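PDB 4IND: C381 turret protein from Sulfolobus turreted icosahedral virus, which is the turret protein, five copies of which assemble and probably build the turrets that project from the viral capsid. Local coordinates for residues Gly167-Arg172 with Phe253-Glu258; Ile180-Ser185 with Phe197-Ile202; Val228-Thr233 with Glu237-Ser242. One frame throughout, in Å; residues are numbered along the deposited sequence. Where two conformers were deposited one is given.

Interaction 1 (Gly167-Arg172 with Phe253-Glu258); sequences GYISFR and FTFGLE. With 2HP (dihydrogenphosphate ion), chain Y; 2HP (dihydrogenphosphate ion), chain U.
Arg172, which ends the strand that brings Ile169 onto Leu257, gives an N-H from NH2 to O1 of a dihydrogenphosphate ion over 3.2 Å, with O1 lying in the guanidinium plane at its edge. Leu79 N and Arg147 NH2 bind the same ion, and Arg172 NH1 is tied to Glu125 by a salt bridge. Behind this end the contact is the hydrophobic filling of a jelly-roll beta sandwich. Strands 168-172 and 253-258 belong to the two facing sheets; they run almost parallel, at 7°, with axes 11.4 Å apart, and no hydrogen bond crosses between them. Ile169 bridges the gap with two branches. Ile169 CG2 meets Leu257 CD2 tip to tip at 4.2 Å, while Ile169 CD1, carried outward by an extended chi2 of 179°, comes to the edge of the Phe255 ring, near its plane, 4.2 Å from Phe255 CE1. With chi1 at 174°, Leu257 extends across the gap, and its CD2 also comes obliquely against the Phe171 ring, 4.4 Å from CE2. Met106 fills in beside both Ile169 and Phe255. Glu258 turns to the other side of its sheet, where a second dihydrogenphosphate ion lies near Lys181 and Arg154; the carboxylate oxygen OE2 is 2.8 Å from O4 of that ion.

Interaction 2 (Ile180-Ser185 with Phe197-Ile202); sequences IKMPYS and FQFGTI. With 2HP (dihydrogenphosphate ion), chain Y.
Strands 180-185 and 197-202 face each other from the two sheets of a jelly-roll beta sandwich, running nearly antiparallel at 167° with their axes 10.9 Å apart, so that side chains alone span the distance. At one end Ile180 and Ile202 reach toward each other tip to tip: Ile180 CG2 is 3.8 Å from Ile202 CD1, and Ile180 CD1 is 3.9 Å from Ile202 CG2, so two methyls of each residue share the contact. Met182 continues the apolar line. In the deposited conformer described here, one of two, its chain turns at the last torsion (chi3 53°) and lays the methyl CE at the edge of the Phe199 ring, 3.8 Å from CE2; because of the second conformer this touch is less certain than the isoleucine pair. Phe199 sits at helical backbone angles, a likely place for the break in its strand, and with CG anti to the backbone N its ring extends into the core. Lys181 points the opposite way, out of the sandwich, and its NZ donates a hydrogen bond to O4 of a dihydrogenphosphate ion at 3.1 Å. The same amine also hydrogen-bonds Asp235 O of another subunit, and Lys181 makes a cation-pi contact with Tyr236 of that subunit. Within its own sheet, strand 176-187 lies between 221-232 and 253-262; across the core, Phe241 of strand 238-243, the sheet neighbour of 197-202, packs on both Met182 and Ile202.

Interaction 3 (Val228-Thr233 with Glu237-Ser242); sequences VYLKIT and EDVKFS. With 2HP (dihydrogenphosphate ion), chain V; 2HP (dihydrogenphosphate ion), chain B.
Leu230 and Val239 join the two sheets of the jelly-roll sandwich where the chain passes from strand 221-232 to strand 238-243 through a short beta-arch. Apolar packing makes up the contact itself. Leu230 CD1 meets both methyls of Val239 tip to tip, 3.7 Å from CG1 and 3.8 Å from CG2; a chi1 of 178° in Val239 sets CG1 anti to the backbone N, and the two methyls together straddle the leucine tip. Ile232 CD1 lies 4.2 Å from Val239 CG2. Nearer the turn, where the backbones draw together, Ile232 CG2 rests 4.4 Å from the aliphatic CG of Glu237.

Anion binding belongs to the outer side. Lys231, fully extended, carries NZ to O3 of one dihydrogenphosphate ion, which His296 NE2 also hydrogen-bonds. A different ion sits at the arch, held as well by Lys181 and Arg154 of another subunit, and Asp238 forms a salt bridge with that arginine. Two successive backbone amides address one oxygen of this ion: Glu237 N donates to O2 at 2.7 Å and nearly straight (167°), whereas Asp238 N reaches the same O2 only weakly, at 3.4 Å.

All three contacts lie in the core of the second jelly roll, each pairing one strand from each sheet through apolar side chains without a crossing hydrogen bond. They span the same two sheets: strands 253-262, 176-187 and 221-232 lie side by side in one, and strand 238-243 of interaction 3 lies between 168-172 and 194-203 in the other. Phenylalanine rings meet aliphatic or methionine methyls in interactions 1 and 2, while interaction 3 uses branched aliphatics and adds a glutamate stem at its arch. The polar chemistry is at the outer faces: interactions 1 and 2 supply Glu258 and Lys181 to one phosphate site, to which Arg154 and the Glu237 amide of another subunit also contribute.

Interaction 1 (Gly167-Arg172 with Phe253-Glu258)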
# COMPACT_ATOMS: atom_id res chain seq x y z
N GLY A 167 -12.06 3.42 -35.18
CA GLY A 167 -12.41 2.68 -33.98
C GLY A 167 -11.89 3.41 -32.75
O GLY A 167 -10.95 4.21 -32.83
N TYR A 168 -12.51 3.13 -31.61
CA TYR A 168 -12.13 3.76 -30.36
C TYR A 168 -12.16 2.74 -29.25
O TYR A 168 -12.99 1.84 -29.27
CB TYR A 168 -13.13 4.87 -29.99
CG TYR A 168 -13.21 6.00 -30.98
CD1 TYR A 168 -12.27 7.01 -30.98
CD2 TYR A 168 -14.23 6.05 -31.92
CE1 TYR A 168 -12.34 8.05 -31.89
CE2 TYR A 168 -14.31 7.08 -32.83
CZ TYR A 168 -13.36 8.08 -32.81
OH TYR A 168 -13.43 9.11 -33.71
N ILE A 169 -11.27 2.91 -28.28
CA ILE A 169 -11.38 2.18 -27.03
C ILE A 169 -11.14 3.22 -25.93
O ILE A 169 -10.20 3.98 -26.00
CB ILE A 169 -10.33 1.06 -26.93
CG1 ILE A 169 -10.44 0.13 -28.13
CG2 ILE A 169 -10.51 0.28 -25.62
CD1 ILE A 169 -9.42 -1.01 -28.14
N SER A 170 -12.04 3.29 -24.96
CA SER A 170 -11.81 4.19 -23.82
C SER A 170 -11.79 3.39 -22.53
O SER A 170 -12.43 2.35 -22.44
CB SER A 170 -12.93 5.23 -23.73
OG SER A 170 -12.94 6.06 -24.87
N PHE A 171 -11.08 3.90 -21.53
CA PHE A 171 -11.10 3.28 -20.21
C PHE A 171 -10.66 4.29 -19.16
O PHE A 171 -10.02 5.28 -19.48
CB PHE A 171 -10.24 2.00 -20.18
CG PHE A 171 -8.94 2.11 -20.92
CD1 PHE A 171 -7.80 2.61 -20.30
CD2 PHE A 171 -8.84 1.71 -22.24
CE1 PHE A 171 -6.60 2.71 -20.98
CE2 PHE A 171 -7.64 1.81 -22.93
CZ PHE A 171 -6.51 2.31 -22.30
N ARG A 172 -11.03 4.06 -17.91
CA ARG A 172 -10.65 4.95 -16.81
C ARG A 172 -9.48 4.32 -16.08
O ARG A 172 -9.51 3.14 -15.77
CB ARG A 172 -11.81 5.12 -15.81
CG ARG A 172 -11.46 6.02 -14.64
CD ARG A 172 -12.20 5.70 -13.34
NE ARG A 172 -11.75 4.44 -12.74
CZ ARG A 172 -12.28 3.94 -11.62
NH1 ARG A 172 -13.27 4.59 -11.01
NH2 ARG A 172 -11.85 2.79 -11.12
N PHE A 253 -5.57 -3.82 -39.97
CA PHE A 253 -4.75 -4.23 -38.84
C PHE A 253 -5.53 -5.22 -37.98
O PHE A 253 -6.78 -5.19 -37.93
CB PHE A 253 -4.38 -3.02 -37.95
CG PHE A 253 -3.17 -2.25 -38.42
CD1 PHE A 253 -1.99 -2.28 -37.68
CD2 PHE A 253 -3.22 -1.47 -39.56
CE1 PHE A 253 -0.87 -1.55 -38.09
CE2 PHE A 253 -2.10 -0.75 -39.98
CZ PHE A 253 -0.93 -0.79 -39.24
N THR A 254 -4.80 -6.09 -37.30
CA THR A 254 -5.34 -6.87 -36.20
C THR A 254 -4.44 -6.58 -35.01
O THR A 254 -3.22 -6.58 -35.16
CB THR A 254 -5.32 -8.36 -36.49
OG1 THR A 254 -6.01 -8.61 -37.72
CG2 THR A 254 -6.00 -9.14 -35.37
N PHE A 255 -5.01 -6.30 -33.84
CA PHE A 255 -4.16 -5.94 -32.72
C PHE A 255 -4.73 -6.42 -31.39
O PHE A 255 -5.91 -6.77 -31.28
CB PHE A 255 -3.90 -4.42 -32.71
CG PHE A 255 -5.13 -3.59 -32.41
CD1 PHE A 255 -5.41 -3.16 -31.12
CD2 PHE A 255 -6.01 -3.24 -33.43
CE1 PHE A 255 -6.55 -2.39 -30.85
CE2 PHE A 255 -7.14 -2.48 -33.18
CZ PHE A 255 -7.41 -2.06 -31.88
N GLY A 256 -3.86 -6.44 -30.39
CA GLY A 256 -4.22 -6.82 -29.05
C GLY A 256 -4.10 -5.59 -28.17
O GLY A 256 -3.71 -4.52 -28.65
N LEU A 257 -4.45 -5.72 -26.90
CA LEU A 257 -4.37 -4.59 -25.99
C LEU A 257 -4.02 -5.06 -24.61
O LEU A 257 -4.72 -5.89 -24.02
CB LEU A 257 -5.71 -3.84 -25.94
CG LEU A 257 -5.76 -2.71 -24.90
CD1 LEU A 257 -4.82 -1.59 -25.30
CD2 LEU A 257 -7.21 -2.17 -24.76
N GLU A 258 -2.95 -4.50 -24.08
CA GLU A 258 -2.48 -4.83 -22.75
C GLU A 258 -2.30 -3.50 -22.03
O GLU A 258 -1.60 -2.60 -22.52
CB GLU A 258 -1.17 -5.64 -22.91
CG GLU A 258 -0.45 -6.11 -21.67
CD GLU A 258 0.80 -6.93 -22.04
OE1 GLU A 258 0.63 -7.97 -22.71
OE2 GLU A 258 1.95 -6.52 -21.68
P 2HP Y . 4.03 -9.82 -21.47
O1 2HP Y . 5.53 -9.52 -21.74
O2 2HP Y . 3.67 -9.58 -20.04
O3 2HP Y . 3.73 -11.27 -21.63
O4 2HP Y . 3.17 -8.94 -22.43
P 2HP U . -10.68 -0.92 -11.54
O1 2HP U . -9.90 0.34 -11.84
O2 2HP U . -12.06 -0.35 -11.36
O3 2HP U . -10.13 -1.55 -10.22
O4 2HP U . -10.73 -1.94 -12.71

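Interaction 2 (Ile180-Ser185 with Phe197-Ile202)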
# COMPACT_ATOMS: atom_id res chain seq x y z
N ILE A 180 0.87 0.80 -21.91
CA ILE A 180 -0.15 0.35 -22.84
C ILE A 180 0.59 -0.30 -24.00
O ILE A 180 1.34 0.37 -24.71
CB ILE A 180 -0.98 1.50 -23.35
CG1 ILE A 180 -1.76 2.13 -22.19
CG2 ILE A 180 -1.95 1.02 -24.43
CD1 ILE A 180 -2.45 3.44 -22.56
N LYS A 181 0.41 -1.60 -24.15
CA LYS A 181 1.12 -2.37 -25.15
C LYS A 181 0.11 -2.88 -26.17
O LYS A 181 -0.94 -3.44 -25.81
CB LYS A 181 1.89 -3.53 -24.51
CG LYS A 181 2.79 -4.30 -25.48
CD LYS A 181 3.37 -5.56 -24.85
CE LYS A 181 4.27 -5.24 -23.65
NZ LYS A 181 4.92 -6.49 -23.12
N MET A 182 0.41 -2.68 -27.44
CA MET A 182 -0.47 -3.18 -28.49
C MET A 182 0.30 -3.92 -29.57
O MET A 182 0.82 -3.32 -30.50
CB MET A 182 -1.30 -2.02 -29.05
CG MET A 182 -2.07 -1.28 -27.97
SD MET A 182 -2.62 0.37 -28.44
CE MET A 182 -3.46 0.01 -29.98
N PRO A 183 0.37 -5.26 -29.44
CA PRO A 183 0.94 -6.09 -30.49
C PRO A 183 0.00 -5.96 -31.67
O PRO A 183 -1.21 -5.93 -31.44
CB PRO A 183 0.83 -7.51 -29.92
CG PRO A 183 0.54 -7.35 -28.44
CD PRO A 183 -0.18 -6.04 -28.31
N TYR A 184 0.53 -5.85 -32.88
CA TYR A 184 -0.32 -5.71 -34.05
C TYR A 184 0.25 -6.48 -35.23
O TYR A 184 1.43 -6.80 -35.24
CB TYR A 184 -0.47 -4.24 -34.44
CG TYR A 184 0.84 -3.59 -34.81
CD1 TYR A 184 1.38 -3.75 -36.10
CD2 TYR A 184 1.56 -2.82 -33.89
CE1 TYR A 184 2.58 -3.17 -36.45
CE2 TYR A 184 2.78 -2.24 -34.26
CZ TYR A 184 3.27 -2.42 -35.54
OH TYR A 184 4.47 -1.85 -35.90
N SER A 185 -0.63 -6.78 -36.19
CA SER A 185 -0.22 -7.26 -37.51
C SER A 185 -1.00 -6.45 -38.53
O SER A 185 -2.15 -6.06 -38.28
CB SER A 185 -0.55 -8.74 -37.71
OG SER A 185 0.16 -9.57 -36.80
N PHE A 197 3.75 6.28 -40.75
CA PHE A 197 2.34 5.91 -40.74
C PHE A 197 1.76 6.04 -39.34
O PHE A 197 2.14 5.29 -38.43
CB PHE A 197 2.23 4.46 -41.20
CG PHE A 197 0.82 3.95 -41.30
CD1 PHE A 197 0.14 4.01 -42.51
CD2 PHE A 197 0.20 3.39 -40.21
CE1 PHE A 197 -1.16 3.54 -42.61
CE2 PHE A 197 -1.10 2.91 -40.30
CZ PHE A 197 -1.78 2.98 -41.51
N GLN A 198 0.83 6.97 -39.15
CA GLN A 198 0.19 7.06 -37.85
C GLN A 198 -0.98 6.09 -37.80
O GLN A 198 -1.95 6.23 -38.54
CB GLN A 198 -0.26 8.48 -37.51
CG GLN A 198 -0.96 8.55 -36.14
CD GLN A 198 -1.38 9.95 -35.74
OE1 GLN A 198 -2.52 10.19 -35.40
NE2 GLN A 198 -0.46 10.86 -35.76
N PHE A 199 -0.87 5.07 -36.95
CA PHE A 199 -1.93 4.09 -36.78
C PHE A 199 -3.07 4.69 -35.95
O PHE A 199 -4.26 4.48 -36.23
CB PHE A 199 -1.34 2.85 -36.07
CG PHE A 199 -2.38 1.89 -35.55
CD1 PHE A 199 -3.08 1.07 -36.42
CD2 PHE A 199 -2.62 1.81 -34.20
CE1 PHE A 199 -4.05 0.18 -35.93
CE2 PHE A 199 -3.58 0.92 -33.70
CZ PHE A 199 -4.29 0.11 -34.57
N GLY A 200 -2.70 5.44 -34.93
CA GLY A 200 -3.70 5.95 -34.00
C GLY A 200 -3.07 6.84 -32.95
O GLY A 200 -1.91 7.21 -33.07
N THR A 201 -3.84 7.17 -31.91
CA THR A 201 -3.36 8.01 -30.83
C THR A 201 -3.92 7.51 -29.52
O THR A 201 -5.01 6.94 -29.47
CB THR A 201 -3.81 9.47 -30.98
OG1 THR A 201 -5.24 9.52 -30.96
CG2 THR A 201 -3.30 10.07 -32.27
N ILE A 202 -3.15 7.73 -28.46
CA ILE A 202 -3.65 7.53 -27.12
C ILE A 202 -3.67 8.90 -26.45
O ILE A 202 -2.70 9.64 -26.52
CB ILE A 202 -2.76 6.56 -26.35
CG1 ILE A 202 -2.96 5.15 -26.92
CG2 ILE A 202 -3.12 6.56 -24.85
CD1 ILE A 202 -1.91 4.18 -26.48
P 2HP Y . 4.03 -9.82 -21.47
O1 2HP Y . 5.53 -9.52 -21.74
O2 2HP Y . 3.67 -9.58 -20.04
O3 2HP Y . 3.73 -11.27 -21.63
O4 2HP Y . 3.17 -8.94 -22.43

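Interaction 3 (Val228-Thr233 with Glu237-Ser242)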
# COMPACT_ATOMS: atom_id res chain seq x y z
N VAL A 228 3.68 2.31 -25.18
CA VAL A 228 3.80 3.67 -24.66
C VAL A 228 3.39 3.69 -23.18
O VAL A 228 2.89 2.70 -22.67
CB VAL A 228 2.94 4.66 -25.46
CG1 VAL A 228 3.41 4.68 -26.91
CG2 VAL A 228 1.47 4.28 -25.38
N TYR A 229 3.63 4.80 -22.50
CA TYR A 229 3.38 4.85 -21.08
C TYR A 229 2.64 6.13 -20.74
O TYR A 229 2.91 7.17 -21.33
CB TYR A 229 4.71 4.80 -20.31
CG TYR A 229 5.60 3.62 -20.64
CD1 TYR A 229 5.51 2.43 -19.93
CD2 TYR A 229 6.55 3.70 -21.64
CE1 TYR A 229 6.35 1.35 -20.21
CE2 TYR A 229 7.38 2.62 -21.94
CZ TYR A 229 7.26 1.45 -21.22
OH TYR A 229 8.07 0.38 -21.50
N LEU A 230 1.72 6.06 -19.79
CA LEU A 230 0.99 7.24 -19.32
C LEU A 230 1.21 7.40 -17.85
O LEU A 230 1.01 6.46 -17.09
CB LEU A 230 -0.53 7.04 -19.51
CG LEU A 230 -1.08 6.96 -20.91
CD1 LEU A 230 -2.62 6.76 -20.83
CD2 LEU A 230 -0.74 8.24 -21.60
N LYS A 231 1.61 8.60 -17.44
CA LYS A 231 1.59 8.91 -16.02
C LYS A 231 0.25 9.53 -15.64
O LYS A 231 -0.04 10.68 -15.99
CB LYS A 231 2.74 9.82 -15.62
CG LYS A 231 2.70 10.12 -14.11
CD LYS A 231 3.84 11.00 -13.63
CE LYS A 231 3.74 11.13 -12.11
NZ LYS A 231 4.80 11.98 -11.53
N ILE A 232 -0.58 8.77 -14.95
CA ILE A 232 -1.87 9.29 -14.52
C ILE A 232 -1.70 9.89 -13.13
O ILE A 232 -1.60 9.16 -12.15
CB ILE A 232 -2.94 8.19 -14.48
CG1 ILE A 232 -3.04 7.50 -15.86
CG2 ILE A 232 -4.30 8.76 -14.04
CD1 ILE A 232 -3.56 8.44 -16.97
N THR A 233 -1.61 11.21 -13.06
CA THR A 233 -1.54 11.90 -11.77
C THR A 233 -2.80 11.55 -10.98
O THR A 233 -2.75 11.33 -9.77
CB THR A 233 -1.48 13.40 -11.98
OG1 THR A 233 -0.26 13.73 -12.64
CG2 THR A 233 -1.56 14.15 -10.64
N GLU A 237 -8.44 10.95 -15.65
CA GLU A 237 -8.36 9.50 -15.56
C GLU A 237 -8.91 8.81 -16.79
O GLU A 237 -8.67 7.63 -16.99
CB GLU A 237 -9.08 9.00 -14.30
CG GLU A 237 -8.50 9.61 -13.03
CD GLU A 237 -9.03 9.01 -11.74
OE1 GLU A 237 -9.80 8.03 -11.79
OE2 GLU A 237 -8.68 9.54 -10.65
N ASP A 238 -9.67 9.53 -17.61
CA ASP A 238 -10.28 8.89 -18.77
C ASP A 238 -9.33 8.89 -19.96
O ASP A 238 -8.89 9.94 -20.45
CB ASP A 238 -11.65 9.50 -19.10
CG ASP A 238 -12.74 9.07 -18.09
OD1 ASP A 238 -13.10 7.87 -18.03
OD2 ASP A 238 -13.23 9.94 -17.35
N VAL A 239 -8.97 7.70 -20.40
CA VAL A 239 -8.00 7.53 -21.48
C VAL A 239 -8.76 7.13 -22.75
O VAL A 239 -9.70 6.33 -22.69
CB VAL A 239 -6.97 6.46 -21.11
CG1 VAL A 239 -5.98 6.23 -22.26
CG2 VAL A 239 -6.24 6.86 -19.83
N LYS A 240 -8.36 7.69 -23.88
CA LYS A 240 -9.01 7.36 -25.15
C LYS A 240 -8.01 6.91 -26.21
O LYS A 240 -7.05 7.62 -26.51
CB LYS A 240 -9.79 8.57 -25.64
CG LYS A 240 -10.58 8.33 -26.91
CD LYS A 240 -11.35 9.58 -27.28
CE LYS A 240 -12.02 9.45 -28.62
NZ LYS A 240 -12.68 10.73 -29.02
N PHE A 241 -8.24 5.73 -26.77
CA PHE A 241 -7.43 5.24 -27.89
C PHE A 241 -8.27 5.40 -29.15
O PHE A 241 -9.44 5.04 -29.17
CB PHE A 241 -7.06 3.78 -27.67
CG PHE A 241 -6.68 3.08 -28.94
CD1 PHE A 241 -5.51 3.40 -29.60
CD2 PHE A 241 -7.50 2.09 -29.48
CE1 PHE A 241 -5.15 2.76 -30.77
CE2 PHE A 241 -7.15 1.43 -30.64
CZ PHE A 241 -5.97 1.78 -31.31
N SER A 242 -7.68 5.99 -30.19
CA SER A 242 -8.39 6.19 -31.46
C SER A 242 -7.56 5.65 -32.59
O SER A 242 -6.36 5.92 -32.66
CB SER A 242 -8.62 7.68 -31.73
OG SER A 242 -9.03 8.37 -30.57
P 2HP V . -11.48 12.88 -16.52
O1 2HP V . -10.43 13.09 -17.64
O2 2HP V . -11.03 11.86 -15.52
O3 2HP V . -12.67 12.20 -17.10
O4 2HP V . -11.94 14.19 -15.82
P 2HP B . 8.20 10.90 -11.90
O1 2HP B . 9.51 11.07 -12.61
O2 2HP B . 7.41 10.06 -12.86
O3 2HP B . 7.56 12.31 -11.66
O4 2HP B . 8.37 10.10 -10.57